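Side-chain contacts in peptidase M16 domain protein (Alicyclobacillus acidocaldarius subsp. acidocaldarius DSM 446, PDB 4XEA), which is a putative metallopeptidase of family M16 that binds a metal ion and probably hydrolyses peptide bonds: residues A[87-92]-A[96-101]; A[104-109]-A[208-213]; A[144-149]-A[164-169]; A[266-271]-A[375-380]. All blocks are in the same frame, centred on the assembly; numbering follows the deposited sequence.

Interaction 1 of 4, residues A[87-92]-A[96-101]; sequences DAYTTF and AYYFSG
Asp-87 with Tyr-98 and Tyr-89 with Ala-96 form antiparallel hydrogen-bonded pairs on strand segments running at 156° to each other, and Ala-88 with Tyr-97 is the non-hydrogen-bonded pair between them. Of the four backbone bonds, Ala-96 N to Tyr-89 O (2.9 Å) is the straightest. CG of Tyr-98 sits between its own backbone N and carbonyl carbon (chi1 60°), which swings the ring across to the partner strand. One ring face then covers the Asp-87 carbonyl, and CZ of Tyr-98 reaches CB of Asp-87 at 3.7 Å. The Asp-87 carboxylate runs alongside, while its OD1 takes the Ala-88 N-H. Tyr-89 crosses Tyr-98 at about a right angle, CD2 to CE2 3.9 Å, and carries CB of Ala-96 over one face as a CH-pi contact; its OH is hydrogen-bonded to His-94 NE2. A serine in place of Tyr-98 would probably uncover the Asp-87 backbone and leave Tyr-89 without its flanking ring. On the sheet face away from Tyr-89 and Tyr-98, CB of Ala-88 meets CD1 of Tyr-97 at 3.6 Å. This is a beta hairpin at the sheet edge, lying by the HxxEH helix 59-66 of M16 peptidases, where Thr-90 OG1 is hydrogen-bonded to Glu-64.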
loop_
_atom_site.group_PDB
_atom_site.type_symbol
_atom_site.label_atom_id
_atom_site.label_comp_id
_atom_site.label_asym_id
_atom_site.label_seq_id
_atom_site.Cartn_x
_atom_site.Cartn_y
_atom_site.Cartn_z
ATOM N N ASP A 87 -14.900 5.509 -4.554
ATOM C CA ASP A 87 -14.686 4.157 -5.052
ATOM C C ASP A 87 -15.640 3.249 -4.282
ATOM O O ASP A 87 -16.453 3.733 -3.473
ATOM C CB ASP A 87 -13.208 3.792 -4.903
ATOM C CG ASP A 87 -12.746 2.693 -5.883
ATOM O OD1 ASP A 87 -13.573 2.058 -6.587
ATOM O OD2 ASP A 87 -11.532 2.465 -5.924
ATOM N N ALA A 88 -15.610 1.959 -4.581
ATOM C CA ALA A 88 -16.452 1.009 -3.862
ATOM C C ALA A 88 -15.790 -0.372 -3.905
ATOM O O ALA A 88 -14.887 -0.585 -4.679
ATOM C CB ALA A 88 -17.818 0.976 -4.473
ATOM N N TYR A 89 -16.258 -1.280 -3.062
ATOM C CA TYR A 89 -15.935 -2.683 -3.163
ATOM C C TYR A 89 -17.103 -3.528 -2.627
ATOM O O TYR A 89 -17.956 -3.045 -1.879
ATOM C CB TYR A 89 -14.572 -3.027 -2.460
ATOM C CG TYR A 89 -14.616 -2.901 -0.928
ATOM C CD1 TYR A 89 -15.197 -3.897 -0.151
ATOM C CD2 TYR A 89 -14.111 -1.772 -0.275
ATOM C CE1 TYR A 89 -15.263 -3.792 1.249
ATOM C CE2 TYR A 89 -14.170 -1.655 1.108
ATOM C CZ TYR A 89 -14.751 -2.676 1.869
ATOM O OH TYR A 89 -14.822 -2.577 3.229
ATOM N N THR A 90 -17.128 -4.787 -3.054
ATOM C CA THR A 90 -18.003 -5.813 -2.489
ATOM C C THR A 90 -17.130 -6.877 -1.860
ATOM O O THR A 90 -16.093 -7.288 -2.449
ATOM C CB THR A 90 -18.797 -6.468 -3.596
ATOM O OG1 THR A 90 -19.429 -5.444 -4.371
ATOM C CG2 THR A 90 -19.843 -7.425 -3.033
ATOM N N THR A 91 -17.500 -7.294 -0.657
ATOM C CA THR A 91 -16.828 -8.428 -0.007
ATOM C C THR A 91 -17.876 -9.473 0.399
ATOM O O THR A 91 -19.022 -9.446 -0.083
ATOM C CB THR A 91 -15.840 -8.041 1.130
ATOM O OG1 THR A 91 -15.115 -9.231 1.522
ATOM C CG2 THR A 91 -16.535 -7.465 2.367
ATOM N N PHE A 92 -17.477 -10.431 1.230
ATOM C CA PHE A 92 -18.344 -11.573 1.519
ATOM C C PHE A 92 -19.655 -11.154 2.129
ATOM O O PHE A 92 -20.713 -11.735 1.823
ATOM C CB PHE A 92 -17.618 -12.554 2.451
ATOM C CG PHE A 92 -16.377 -13.109 1.858
ATOM C CD1 PHE A 92 -16.432 -13.826 0.654
ATOM C CD2 PHE A 92 -15.158 -12.912 2.455
ATOM C CE1 PHE A 92 -15.287 -14.342 0.072
ATOM C CE2 PHE A 92 -14.001 -13.474 1.875
ATOM C CZ PHE A 92 -14.087 -14.165 0.678
ATOM N N ALA A 96 -19.409 -1.670 0.243
ATOM C CA ALA A 96 -18.997 -0.353 0.732
ATOM C C ALA A 96 -18.752 0.648 -0.404
ATOM O O ALA A 96 -18.158 0.295 -1.440
ATOM C CB ALA A 96 -17.731 -0.467 1.574
ATOM N N TYR A 97 -19.212 1.888 -0.155
ATOM C CA TYR A 97 -19.029 3.067 -1.003
ATOM C C TYR A 97 -18.316 4.152 -0.190
ATOM O O TYR A 97 -18.710 4.461 0.950
ATOM C CB TYR A 97 -20.393 3.562 -1.520
ATOM C CG TYR A 97 -21.174 2.454 -2.223
ATOM C CD1 TYR A 97 -21.029 2.253 -3.590
ATOM C CD2 TYR A 97 -21.969 1.548 -1.505
ATOM C CE1 TYR A 97 -21.658 1.234 -4.241
ATOM C CE2 TYR A 97 -22.640 0.500 -2.166
ATOM C CZ TYR A 97 -22.470 0.349 -3.531
ATOM O OH TYR A 97 -23.103 -0.662 -4.212
ATOM N N TYR A 98 -17.236 4.731 -0.742
ATOM C CA TYR A 98 -16.426 5.627 0.081
ATOM C C TYR A 98 -15.738 6.695 -0.738
ATOM O O TYR A 98 -15.485 6.482 -1.923
ATOM C CB TYR A 98 -15.414 4.814 0.871
ATOM C CG TYR A 98 -14.433 3.996 0.036
ATOM C CD1 TYR A 98 -13.174 4.489 -0.251
ATOM C CD2 TYR A 98 -14.767 2.721 -0.443
ATOM C CE1 TYR A 98 -12.255 3.752 -1.011
ATOM C CE2 TYR A 98 -13.845 1.961 -1.189
ATOM C CZ TYR A 98 -12.601 2.487 -1.459
ATOM O OH TYR A 98 -11.709 1.785 -2.222
ATOM N N PHE A 99 -15.497 7.858 -0.116
ATOM C CA PHE A 99 -14.719 8.891 -0.730
ATOM C C PHE A 99 -13.662 9.368 0.233
ATOM O O PHE A 99 -13.741 9.167 1.446
ATOM C CB PHE A 99 -15.607 10.077 -1.230
ATOM C CG PHE A 99 -16.168 10.965 -0.139
ATOM C CD1 PHE A 99 -15.388 11.937 0.465
ATOM C CD2 PHE A 99 -17.510 10.861 0.237
ATOM C CE1 PHE A 99 -15.910 12.765 1.454
ATOM C CE2 PHE A 99 -18.042 11.693 1.225
ATOM C CZ PHE A 99 -17.244 12.639 1.837
ATOM N N SER A 100 -12.657 10.013 -0.319
ATOM C CA SER A 100 -11.787 10.853 0.467
ATOM C C SER A 100 -11.573 12.192 -0.258
ATOM O O SER A 100 -11.566 12.256 -1.484
ATOM C CB SER A 100 -10.490 10.139 0.727
ATOM O OG SER A 100 -9.760 10.072 -0.459
ATOM N N GLY A 101 -11.447 13.260 0.521
ATOM C CA GLY A 101 -11.284 14.606 -0.033
ATOM C C GLY A 101 -10.830 15.630 0.982
ATOM O O GLY A 101 -10.580 15.300 2.140
#

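Interaction 2 of 4, residues A[104-109]-A[208-213]; sequences EIAKHV and AHVIEE
Ala-106 and Val-109 meet Val-210 and Ile-211 with no ring or other planar side chain between them; the flat groups stand on the flanks. The His-209 ring has CG of Glu-213, one turn on in the same helix, above one face and offset toward the rim. On the other helix the His-108 ring meets that of Phe-99, planes about 50° apart, and its NE2 is hydrogen-bonded to the carbonyl O of His-82. The side chains that meet across the two segments are all aliphatic. CB of Ala-106 touches CG2 of Val-210 at 3.9 Å, while the second branch of the same valine, CG1, rests 3.8 Å from the backbone O of Ala-106. Val-210 thus turns both methyls to Ala-106. Deeper toward the sheet, CG1 of Val-109 lies 3.8 Å from CG1 of Ile-211. The valine methyl is anti to its own N (chi1 176°), which aims it at the facing helix, and the two side chains cross obliquely. On the sheet side, Val-109 packs on Ile-198 and Ile-211 on Leu-196, both of strand 194-200, and Ile-211 also reaches Val-20. The contact therefore joins helices 105-116 and 204-216 side by side over one face of the six-stranded sheet. With no hydrogen bond or charge pair across it, the join rests on van der Waals contact and burial of aliphatic carbons, and prescribes no direction as a polar bond would.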
loop_
_atom_site.group_PDB
_atom_site.type_symbol
_atom_site.label_atom_id
_atom_site.label_comp_id
_atom_site.label_asym_id
_atom_site.label_seq_id
_atom_site.Cartn_x
_atom_site.Cartn_y
_atom_site.Cartn_z
ATOM N N GLU A 104 -15.328 21.001 0.797
ATOM C CA GLU A 104 -16.681 20.842 0.275
ATOM C C GLU A 104 -17.247 19.490 0.712
ATOM O O GLU A 104 -17.918 18.784 -0.051
ATOM C CB GLU A 104 -16.681 20.978 -1.250
ATOM C CG GLU A 104 -16.316 22.391 -1.780
ATOM C CD GLU A 104 -17.542 23.243 -1.985
ATOM O OE1 GLU A 104 -17.504 24.138 -2.849
ATOM O OE2 GLU A 104 -18.567 23.004 -1.296
ATOM N N ILE A 105 -16.958 19.153 1.962
ATOM C CA ILE A 105 -17.350 17.889 2.547
ATOM C C ILE A 105 -18.874 17.787 2.570
ATOM O O ILE A 105 -19.407 16.723 2.280
ATOM C CB ILE A 105 -16.715 17.713 3.959
ATOM C CG1 ILE A 105 -15.186 17.816 3.867
ATOM C CG2 ILE A 105 -17.088 16.384 4.566
ATOM C CD1 ILE A 105 -14.558 16.890 2.827
ATOM N N ALA A 106 -19.578 18.897 2.843
ATOM C CA ALA A 106 -21.058 18.920 2.799
ATOM C C ALA A 106 -21.577 18.386 1.470
ATOM O O ALA A 106 -22.466 17.524 1.441
ATOM C CB ALA A 106 -21.630 20.348 3.067
ATOM N N LYS A 107 -20.985 18.854 0.376
ATOM C CA LYS A 107 -21.388 18.419 -0.964
ATOM C C LYS A 107 -21.127 16.934 -1.180
ATOM O O LYS A 107 -21.990 16.229 -1.713
ATOM C CB LYS A 107 -20.682 19.245 -2.045
ATOM C CG LYS A 107 -21.138 18.932 -3.474
ATOM C CD LYS A 107 -20.956 20.128 -4.398
ATOM C CE LYS A 107 -22.153 21.085 -4.289
ATOM N NZ LYS A 107 -21.961 22.326 -5.044
ATOM N N HIS A 108 -19.966 16.454 -0.736
ATOM C CA HIS A 108 -19.558 15.095 -1.001
ATOM C C HIS A 108 -20.429 14.105 -0.213
ATOM O O HIS A 108 -20.848 13.087 -0.747
ATOM C CB HIS A 108 -18.081 14.868 -0.664
ATOM C CG HIS A 108 -17.139 15.695 -1.489
ATOM N ND1 HIS A 108 -17.181 15.715 -2.866
ATOM C CD2 HIS A 108 -16.136 16.529 -1.128
ATOM C CE1 HIS A 108 -16.255 16.541 -3.320
ATOM N NE2 HIS A 108 -15.608 17.052 -2.286
ATOM N N VAL A 109 -20.692 14.408 1.051
ATOM C CA VAL A 109 -21.580 13.562 1.839
ATOM C C VAL A 109 -22.968 13.448 1.214
ATOM O O VAL A 109 -23.557 12.367 1.192
ATOM C CB VAL A 109 -21.698 14.039 3.293
ATOM C CG1 VAL A 109 -22.745 13.153 4.050
ATOM C CG2 VAL A 109 -20.336 13.948 3.958
ATOM N N ALA A 208 -23.443 16.717 10.449
ATOM C CA ALA A 208 -24.592 16.043 11.092
ATOM C C ALA A 208 -25.914 16.635 10.647
ATOM O O ALA A 208 -26.881 15.915 10.455
ATOM C CB ALA A 208 -24.484 16.088 12.594
ATOM N N HIS A 209 -25.948 17.948 10.463
ATOM C CA HIS A 209 -27.127 18.651 9.979
ATOM C C HIS A 209 -27.386 18.352 8.487
ATOM O O HIS A 209 -28.515 18.134 8.079
ATOM C CB HIS A 209 -26.919 20.153 10.238
ATOM C CG HIS A 209 -28.048 21.023 9.800
ATOM N ND1 HIS A 209 -29.280 21.017 10.421
ATOM C CD2 HIS A 209 -28.112 21.973 8.838
ATOM C CE1 HIS A 209 -30.065 21.913 9.843
ATOM N NE2 HIS A 209 -29.378 22.510 8.883
ATOM N N VAL A 210 -26.341 18.331 7.676
ATOM C CA VAL A 210 -26.482 17.966 6.253
ATOM C C VAL A 210 -27.069 16.540 6.072
ATOM O O VAL A 210 -27.925 16.292 5.194
ATOM C CB VAL A 210 -25.112 18.026 5.540
ATOM C CG1 VAL A 210 -25.192 17.409 4.138
ATOM C CG2 VAL A 210 -24.577 19.445 5.501
ATOM N N ILE A 211 -26.620 15.607 6.908
ATOM C CA ILE A 211 -27.059 14.222 6.774
ATOM C C ILE A 211 -28.552 14.166 7.143
ATOM O O ILE A 211 -29.341 13.616 6.380
ATOM C CB ILE A 211 -26.229 13.228 7.651
ATOM C CG1 ILE A 211 -24.769 13.177 7.225
ATOM C CG2 ILE A 211 -26.791 11.790 7.563
ATOM C CD1 ILE A 211 -23.828 12.622 8.290
ATOM N N GLU A 212 -28.927 14.783 8.273
ATOM C CA GLU A 212 -30.330 14.774 8.754
ATOM C C GLU A 212 -31.242 15.413 7.716
ATOM O O GLU A 212 -32.303 14.896 7.412
ATOM C CB GLU A 212 -30.486 15.532 10.084
ATOM C CG GLU A 212 -29.691 14.991 11.283
ATOM C CD GLU A 212 -30.434 13.980 12.123
ATOM O OE1 GLU A 212 -29.938 13.677 13.230
ATOM O OE2 GLU A 212 -31.489 13.460 11.690
ATOM N N GLU A 213 -30.800 16.530 7.152
ATOM C CA GLU A 213 -31.596 17.237 6.143
ATOM C C GLU A 213 -31.746 16.429 4.863
ATOM O O GLU A 213 -32.828 16.359 4.297
ATOM C CB GLU A 213 -31.016 18.628 5.852
ATOM C CG GLU A 213 -31.331 19.619 6.938
ATOM C CD GLU A 213 -32.830 19.905 7.035
ATOM O OE1 GLU A 213 -33.555 19.139 7.718
ATOM O OE2 GLU A 213 -33.284 20.880 6.410
#

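Interaction 3 of 4, residues A[144-149]-A[164-169]; sequences PDRRAY and IDIAGT
OD1 of Asp-165 is gripped by two N-H groups, NH2 of Arg-146 at 3.2 Å and the backbone N of Ile-166 at 2.8 Å, the second a weak bond. The aspartate opens a type I beta turn, Asp-165 to Gly-168, closed by Gly-168 N to Asp-165 O at 2.9 Å and leading to helix 170-175, whose N-cap is Thr-169. Arg-146 belongs to helix 144-156, so the salt bridge ties this helix to the turn. The guanidinium meets the carboxylate through one nitrogen: NH2 approaches OD1 on its syn side, while NE stays 3.6 Å from that oxygen. The two planes are only 16° apart, yet the N-H to oxygen line is bent to 152°. With a bend at chi2 (85°) the arginine chain reaches out toward the turn, and CE1 of Tyr-149 lies over one face of the guanidinium. Both Arg-146 and Asp-165 also pack on Val-140 of helix 123-141, which carries the metal ligand Glu-136; Ala-167 touches Glu-136 itself. The turn thus runs beside the nickel site, the Ile-166 side chain about 7 Å from the ion. The double use of OD1 probably helps fix the carboxylate rotation, and the arginine's positive charge probably favours the ionised carboxylate. Ile-166 adds an apolar neighbour, its CD1 4.0 Å from NH2 of Arg-146.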
loop_
_atom_site.group_PDB
_atom_site.type_symbol
_atom_site.label_atom_id
_atom_site.label_comp_id
_atom_site.label_asym_id
_atom_site.label_seq_id
_atom_site.Cartn_x
_atom_site.Cartn_y
_atom_site.Cartn_z
ATOM N N PRO A 144 -3.032 -16.051 -10.987
ATOM C CA PRO A 144 -2.584 -17.171 -10.130
ATOM C C PRO A 144 -2.900 -17.047 -8.634
ATOM O O PRO A 144 -3.277 -18.037 -7.989
ATOM C CB PRO A 144 -1.071 -17.175 -10.336
ATOM C CG PRO A 144 -0.853 -16.515 -11.652
ATOM C CD PRO A 144 -1.935 -15.500 -11.804
ATOM N N ASP A 145 -2.739 -15.851 -8.074
ATOM C CA ASP A 145 -2.999 -15.663 -6.645
ATOM C C ASP A 145 -4.456 -15.941 -6.341
ATOM O O ASP A 145 -4.772 -16.677 -5.398
ATOM C CB ASP A 145 -2.645 -14.256 -6.176
ATOM C CG ASP A 145 -1.196 -13.917 -6.411
ATOM O OD1 ASP A 145 -0.397 -14.861 -6.563
ATOM O OD2 ASP A 145 -0.855 -12.716 -6.446
ATOM N N ARG A 146 -5.335 -15.361 -7.152
ATOM C CA ARG A 146 -6.765 -15.516 -6.946
ATOM C C ARG A 146 -7.166 -16.985 -7.152
ATOM O O ARG A 146 -7.974 -17.530 -6.401
ATOM C CB ARG A 146 -7.571 -14.585 -7.862
ATOM C CG ARG A 146 -9.023 -14.364 -7.346
ATOM C CD ARG A 146 -9.079 -13.230 -6.308
ATOM N NE ARG A 146 -10.280 -13.307 -5.473
ATOM C CZ ARG A 146 -10.458 -12.652 -4.313
ATOM N NH1 ARG A 146 -9.511 -11.849 -3.822
ATOM N NH2 ARG A 146 -11.596 -12.793 -3.637
ATOM N N ARG A 147 -6.554 -17.622 -8.137
ATOM C CA ARG A 147 -6.807 -19.043 -8.427
ATOM C C ARG A 147 -6.446 -19.993 -7.253
ATOM O O ARG A 147 -7.259 -20.808 -6.876
ATOM C CB ARG A 147 -6.074 -19.452 -9.717
ATOM C CG ARG A 147 -6.471 -20.821 -10.287
ATOM C CD ARG A 147 -7.979 -21.060 -10.233
ATOM N NE ARG A 147 -8.333 -22.319 -10.871
ATOM C CZ ARG A 147 -8.470 -22.493 -12.181
ATOM N NH1 ARG A 147 -8.303 -21.473 -13.026
ATOM N NH2 ARG A 147 -8.773 -23.704 -12.654
ATOM N N ALA A 148 -5.259 -19.853 -6.666
ATOM C CA ALA A 148 -4.831 -20.681 -5.529
ATOM C C ALA A 148 -5.774 -20.521 -4.339
ATOM O O ALA A 148 -6.150 -21.493 -3.695
ATOM C CB ALA A 148 -3.427 -20.304 -5.111
ATOM N N TYR A 149 -6.123 -19.268 -4.068
ATOM C CA TYR A 149 -7.098 -18.911 -3.034
ATOM C C TYR A 149 -8.440 -19.583 -3.298
ATOM O O TYR A 149 -9.000 -20.240 -2.411
ATOM C CB TYR A 149 -7.238 -17.389 -3.010
ATOM C CG TYR A 149 -8.272 -16.864 -2.079
ATOM C CD1 TYR A 149 -9.445 -16.305 -2.576
ATOM C CD2 TYR A 149 -8.111 -16.933 -0.725
ATOM C CE1 TYR A 149 -10.418 -15.800 -1.734
ATOM C CE2 TYR A 149 -9.104 -16.436 0.150
ATOM C CZ TYR A 149 -10.240 -15.879 -0.364
ATOM O OH TYR A 149 -11.219 -15.372 0.459
ATOM N N ILE A 164 -17.849 -19.636 -3.868
ATOM C CA ILE A 164 -17.978 -18.937 -5.141
ATOM C C ILE A 164 -17.345 -17.556 -5.032
ATOM O O ILE A 164 -17.544 -16.843 -4.044
ATOM C CB ILE A 164 -19.452 -18.789 -5.519
ATOM C CG1 ILE A 164 -20.109 -20.175 -5.466
ATOM C CG2 ILE A 164 -19.612 -18.217 -6.954
ATOM C CD1 ILE A 164 -19.539 -21.165 -6.469
ATOM N N ASP A 165 -16.606 -17.150 -6.057
ATOM C CA ASP A 165 -15.938 -15.855 -5.998
ATOM C C ASP A 165 -16.968 -14.700 -5.980
ATOM O O ASP A 165 -18.106 -14.846 -6.390
ATOM C CB ASP A 165 -14.920 -15.679 -7.138
ATOM C CG ASP A 165 -13.823 -14.626 -6.793
ATOM O OD1 ASP A 165 -13.774 -14.063 -5.632
ATOM O OD2 ASP A 165 -13.036 -14.357 -7.685
ATOM N N ILE A 166 -16.527 -13.565 -5.491
ATOM C CA ILE A 166 -17.381 -12.414 -5.232
ATOM C C ILE A 166 -18.243 -11.972 -6.410
ATOM O O ILE A 166 -19.414 -11.633 -6.211
ATOM C CB ILE A 166 -16.561 -11.263 -4.592
ATOM C CG1 ILE A 166 -16.167 -11.679 -3.136
ATOM C CG2 ILE A 166 -17.344 -9.930 -4.612
ATOM C CD1 ILE A 166 -14.967 -10.922 -2.609
ATOM N N ALA A 167 -17.688 -12.025 -7.631
ATOM C CA ALA A 167 -18.408 -11.661 -8.848
ATOM C C ALA A 167 -19.411 -12.718 -9.351
ATOM O O ALA A 167 -20.209 -12.446 -10.241
ATOM C CB ALA A 167 -17.394 -11.297 -9.972
ATOM N N GLY A 168 -19.389 -13.904 -8.772
ATOM C CA GLY A 168 -20.237 -15.011 -9.213
ATOM C C GLY A 168 -19.544 -15.806 -10.290
ATOM O O GLY A 168 -18.319 -15.751 -10.402
ATOM N N THR A 169 -20.319 -16.533 -11.097
ATOM C CA THR A 169 -19.790 -17.203 -12.308
ATOM C C THR A 169 -20.358 -16.548 -13.572
ATOM O O THR A 169 -21.252 -15.706 -13.504
ATOM C CB THR A 169 -20.124 -18.726 -12.317
ATOM O OG1 THR A 169 -21.547 -18.910 -12.350
ATOM C CG2 THR A 169 -19.580 -19.427 -11.069
#

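Interaction 4 of 4, residues A[266-271]-A[375-380]; sequences SNLIEQ and VTYFLR
Leu-268, Tyr-377 and Ile-269 bury the most surface here, the tyrosine ring meeting two side chains of the facing helix, one over a face and one at an edge. CG1 of Ile-269 lies over one face, 4.1 Å from the ring centroid and 27° off the normal, a CH-pi contact whose nearest ring atom is CD1 of Tyr-377. CD2 of Leu-268 comes to the ring at its edge, in the plane, 3.8 Å from CE1 of Tyr-377. CG of Tyr-377 stands anti to the carbonyl carbon (chi1 -72°), which carries the ring out toward helix 265-283. There its OH forms a hydrogen bond with OD2 of Asp-272, and the ring also meets that of Phe-385. A leucine in place of Tyr-377 would probably leave Asp-272 without this hydroxyl partner and open a gap beside Ile-269. The other branch of Leu-268, CD1, rests 4.1 Å from both CB and CD of Arg-380. Only the aliphatic part of that arginine is used; its NE forms a salt bridge with Asp-93. Helix 367-379 also packs, through Val-375, on strands 31-37 and 194-200 of the six-stranded sheet, whereas Leu-268 touches Leu-309 on strand 304-309 of the five-stranded sheet. The contact is a helix-to-helix join in the C-terminal half of the M16 fold, whose helix 367-379 also leans on the N-terminal sheet, consistent with the family's two-domain build.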
loop_
_atom_site.group_PDB
_atom_site.type_symbol
_atom_site.label_atom_id
_atom_site.label_comp_id
_atom_site.label_asym_id
_atom_site.label_seq_id
_atom_site.Cartn_x
_atom_site.Cartn_y
_atom_site.Cartn_z
ATOM N N SER A 266 -19.361 -8.920 19.816
ATOM C CA SER A 266 -18.241 -8.908 20.738
ATOM C C SER A 266 -17.486 -10.263 20.687
ATOM O O SER A 266 -16.252 -10.304 20.869
ATOM C CB SER A 266 -18.709 -8.565 22.161
ATOM O OG SER A 266 -19.354 -9.717 22.692
ATOM N N ASN A 267 -18.182 -11.366 20.413
ATOM C CA ASN A 267 -17.505 -12.657 20.270
ATOM C C ASN A 267 -16.566 -12.685 19.028
ATOM O O ASN A 267 -15.481 -13.294 19.033
ATOM C CB ASN A 267 -18.526 -13.798 20.172
ATOM C CG ASN A 267 -19.278 -14.070 21.497
ATOM O OD1 ASN A 267 -18.782 -13.816 22.597
ATOM N ND2 ASN A 267 -20.486 -14.595 21.374
ATOM N N LEU A 268 -17.017 -12.056 17.957
ATOM C CA LEU A 268 -16.270 -11.988 16.728
ATOM C C LEU A 268 -15.039 -11.115 16.914
ATOM O O LEU A 268 -13.941 -11.481 16.483
ATOM C CB LEU A 268 -17.147 -11.437 15.609
ATOM C CG LEU A 268 -16.459 -11.246 14.251
ATOM C CD1 LEU A 268 -17.426 -11.574 13.106
ATOM C CD2 LEU A 268 -15.974 -9.829 14.138
ATOM N N ILE A 269 -15.218 -9.979 17.579
ATOM C CA ILE A 269 -14.113 -9.055 17.880
ATOM C C ILE A 269 -13.044 -9.788 18.681
ATOM O O ILE A 269 -11.824 -9.649 18.425
ATOM C CB ILE A 269 -14.573 -7.803 18.650
ATOM C CG1 ILE A 269 -15.395 -6.819 17.770
ATOM C CG2 ILE A 269 -13.354 -7.073 19.259
ATOM C CD1 ILE A 269 -16.282 -5.764 18.564
ATOM N N GLU A 270 -13.472 -10.538 19.688
ATOM C CA GLU A 270 -12.509 -11.221 20.550
ATOM C C GLU A 270 -11.745 -12.303 19.773
ATOM O O GLU A 270 -10.532 -12.465 19.913
ATOM C CB GLU A 270 -13.228 -11.823 21.785
ATOM C CG GLU A 270 -12.304 -12.328 22.899
ATOM C CD GLU A 270 -11.678 -13.706 22.616
ATOM O OE1 GLU A 270 -12.194 -14.425 21.723
ATOM O OE2 GLU A 270 -10.674 -14.055 23.295
ATOM N N GLN A 271 -12.466 -13.085 19.001
ATOM C CA GLN A 271 -11.851 -14.227 18.292
ATOM C C GLN A 271 -10.907 -13.739 17.167
ATOM O O GLN A 271 -9.832 -14.292 16.969
ATOM C CB GLN A 271 -12.953 -15.109 17.732
ATOM C CG GLN A 271 -12.497 -16.440 17.176
ATOM C CD GLN A 271 -13.672 -17.341 16.906
ATOM O OE1 GLN A 271 -14.366 -17.742 17.828
ATOM N NE2 GLN A 271 -13.897 -17.665 15.653
ATOM N N VAL A 375 -17.033 0.535 10.536
ATOM C CA VAL A 375 -18.051 -0.029 9.641
ATOM C C VAL A 375 -18.146 -1.545 9.748
ATOM O O VAL A 375 -19.240 -2.118 9.897
ATOM C CB VAL A 375 -17.780 0.305 8.176
ATOM C CG1 VAL A 375 -18.677 -0.528 7.283
ATOM C CG2 VAL A 375 -17.983 1.849 7.902
ATOM N N THR A 376 -16.986 -2.174 9.621
ATOM C CA THR A 376 -16.900 -3.622 9.553
ATOM C C THR A 376 -17.373 -4.306 10.823
ATOM O O THR A 376 -18.177 -5.228 10.757
ATOM C CB THR A 376 -15.456 -4.080 9.127
ATOM O OG1 THR A 376 -15.258 -3.666 7.768
ATOM C CG2 THR A 376 -15.377 -5.582 9.135
ATOM N N TYR A 377 -16.877 -3.883 11.973
ATOM C CA TYR A 377 -17.313 -4.478 13.236
ATOM C C TYR A 377 -18.777 -4.171 13.559
ATOM O O TYR A 377 -19.497 -5.017 14.089
ATOM C CB TYR A 377 -16.389 -4.054 14.385
ATOM C CG TYR A 377 -15.003 -4.727 14.325
ATOM C CD1 TYR A 377 -14.912 -6.116 14.170
ATOM C CD2 TYR A 377 -13.811 -4.007 14.428
ATOM C CE1 TYR A 377 -13.721 -6.759 14.118
ATOM C CE2 TYR A 377 -12.553 -4.680 14.403
ATOM C CZ TYR A 377 -12.549 -6.061 14.232
ATOM O OH TYR A 377 -11.400 -6.824 14.163
ATOM N N PHE A 378 -19.221 -2.949 13.265
ATOM C CA PHE A 378 -20.648 -2.617 13.445
ATOM C C PHE A 378 -21.564 -3.549 12.657
ATOM O O PHE A 378 -22.475 -4.179 13.213
ATOM C CB PHE A 378 -20.938 -1.145 13.092
ATOM C CG PHE A 378 -22.403 -0.836 13.124
ATOM C CD1 PHE A 378 -23.026 -0.543 14.314
ATOM C CD2 PHE A 378 -23.148 -0.931 11.959
ATOM C CE1 PHE A 378 -24.414 -0.304 14.352
ATOM C CE2 PHE A 378 -24.526 -0.738 11.975
ATOM C CZ PHE A 378 -25.165 -0.438 13.158
ATOM N N LEU A 379 -21.299 -3.706 11.372
ATOM C CA LEU A 379 -22.152 -4.498 10.514
ATOM C C LEU A 379 -22.135 -6.017 10.866
ATOM O O LEU A 379 -23.146 -6.706 10.701
ATOM C CB LEU A 379 -21.822 -4.283 9.046
ATOM C CG LEU A 379 -22.132 -2.892 8.445
ATOM C CD1 LEU A 379 -21.701 -2.846 6.970
ATOM C CD2 LEU A 379 -23.644 -2.538 8.575
ATOM N N ARG A 380 -21.015 -6.481 11.415
ATOM C CA ARG A 380 -20.875 -7.855 11.888
ATOM C C ARG A 380 -21.437 -8.092 13.299
ATOM O O ARG A 380 -21.229 -9.169 13.888
ATOM C CB ARG A 380 -19.387 -8.219 11.837
ATOM C CG ARG A 380 -18.995 -8.603 10.394
ATOM C CD ARG A 380 -17.468 -8.690 10.220
ATOM N NE ARG A 380 -17.170 -8.843 8.802
ATOM C CZ ARG A 380 -15.982 -8.707 8.207
ATOM N NH1 ARG A 380 -14.866 -8.492 8.907
ATOM N NH2 ARG A 380 -15.914 -8.836 6.885
#

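Interactions 1, 2 and 4 are partly buried, whereas interaction 3 is a surface contact. Interactions 1 and 2 use consecutive elements and touch: Phe-99 of strand 95-101 packs on His-108 and Val-109 of helix 105-116. Interaction 3 meets the hairpin's far end, where Ile-166 lies against Thr-90 and Thr-91, so both stand near the nickel ion. Their chemistry differs with place: backbone bonds and tyrosine rings at the sheet edge, aliphatic packing alone between the covering helices, one salt bridge at the surface, and an aromatic ring among aliphatic chains where interaction 4 holds a helix that also packs on the six-stranded sheet, about 12 Å from interaction 2 at the nearest atoms.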